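Local coordinates for hypothetical protein (PDB 2OD6) that is of unknown function but forms a dimer of ferredoxin-like subunits and probably binds a fatty-acid-like molecule, modelled as 10-oxohexadecanoic acid, in a pocket of each subunit, at the interface of chains A and B. Coordinates in Å, arbitrary orientation; residue numbers count along the deposited sequence, not the author numbering. Chains: chain A/B, hypothetical protein.

The interface of chains A and B. Residues chain A 52, 54-55; chain B 100-102.
A:Asn54 and A:Lys55, in the loop that follows strand 44-52 of chain A, meet the extended backbone of B:Thr101 (phi/psi -116/138°) in strand 98-109 of chain B, whose carbonyl points toward them. That one oxygen accepts two hydrogen bonds. The carboxamide nitrogen ND2 of A:Asn54 lies 3.0 Å from B:Thr101 O, the bond nearly straight and the acceptor close to the plane of the amide. The terminal amine NZ of A:Lys55 reaches the same B:Thr101 O at 2.9 Å. Both donors stand well out of the carbonyl plane, on opposite faces, so the peptide oxygen is gripped from two sides. With CG set between its backbone N and carbonyl carbon (chi1 75°), A:Asn54 directs its amide at the strand, and its OD1 rests 3.5 Å from B:Ser102 CA. Were A:Asn54 replaced by an alanine, B:Thr101 O would probably lose its grip on one face, and a gap would be left beside the B:Ser102 backbone. The chain of A:Lys55 bends at chi2 and then runs extended to its amine, crossing the side chain of B:Thr100 at about a right angle; NZ ends 3.6 Å from B:Thr100 OG1, a looser polar approach. Its CE passes 3.5 Å from B:Ser102 OG. Nearer the strand end, A:Val52 adds a light apolar touch, CG1 to B:Ser102 CB at 4.1 Å. This small, largely polar patch and its two-fold twin pin the loop after strand 44-52 to the partner's last strand, probably helping to fix how the ferredoxin-like subunits sit in the dimer. B:Thr101 also lines the fatty-acid pocket, so the contact may steady that wall.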
loop_
_atom_site.group_PDB
_atom_site.type_symbol
_atom_site.label_atom_id
_atom_site.label_comp_id
_atom_site.label_asym_id
_atom_site.label_seq_id
_atom_site.Cartn_x
_atom_site.Cartn_y
_atom_site.Cartn_z
ATOM N N VAL A 52 -7.946 -6.866 -4.316
ATOM C CA VAL A 52 -6.962 -7.028 -5.391
ATOM C C VAL A 52 -7.667 -7.796 -6.518
ATOM O O VAL A 52 -8.152 -8.915 -6.296
ATOM C CB VAL A 52 -5.683 -7.765 -4.936
ATOM C CG1 VAL A 52 -4.724 -8.030 -6.204
ATOM C CG2 VAL A 52 -4.909 -6.963 -3.785
ATOM N N ASN A 54 -6.299 -8.135 -9.952
ATOM C CA ASN A 54 -5.384 -8.507 -11.056
ATOM C C ASN A 54 -4.508 -9.694 -10.818
ATOM O O ASN A 54 -3.576 -9.912 -11.554
ATOM C CB ASN A 54 -4.528 -7.300 -11.483
ATOM C CG ASN A 54 -3.412 -6.986 -10.493
ATOM O OD1 ASN A 54 -3.629 -6.996 -9.293
ATOM N ND2 ASN A 54 -2.239 -6.667 -10.997
ATOM N N LYS A 55 -4.824 -10.509 -9.827
ATOM C CA LYS A 55 -4.022 -11.696 -9.498
ATOM C C LYS A 55 -4.784 -12.936 -9.770
ATOM O O LYS A 55 -4.452 -14.039 -9.257
ATOM C CB LYS A 55 -3.592 -11.641 -8.026
ATOM C CG LYS A 55 -2.723 -10.506 -7.730
ATOM C CD LYS A 55 -1.464 -10.546 -8.511
ATOM C CE LYS A 55 -0.638 -9.300 -8.171
ATOM N NZ LYS A 55 0.575 -9.166 -9.015
ATOM N N THR B 100 6.351 -5.765 -9.128
ATOM C CA THR B 100 5.123 -6.552 -9.059
ATOM C C THR B 100 4.037 -5.653 -8.541
ATOM O O THR B 100 4.217 -5.050 -7.488
ATOM C CB THR B 100 5.281 -7.786 -8.152
ATOM O OG1 THR B 100 4.073 -8.557 -8.186
ATOM C CG2 THR B 100 5.616 -7.401 -6.697
ATOM N N THR B 101 2.936 -5.543 -9.291
ATOM C CA THR B 101 1.850 -4.610 -8.983
ATOM C C THR B 101 0.538 -5.331 -8.666
ATOM O O THR B 101 0.191 -6.351 -9.290
ATOM C CB THR B 101 1.607 -3.576 -10.124
ATOM O OG1 THR B 101 2.807 -2.850 -10.360
ATOM C CG2 THR B 101 0.514 -2.578 -9.748
ATOM N N SER B 102 -0.126 -4.813 -7.642
ATOM C CA SER B 102 -1.453 -5.219 -7.223
ATOM C C SER B 102 -2.392 -4.051 -7.469
ATOM O O SER B 102 -2.220 -2.978 -6.890
ATOM C CB SER B 102 -1.465 -5.619 -5.755
ATOM O OG SER B 102 -0.872 -6.898 -5.617
#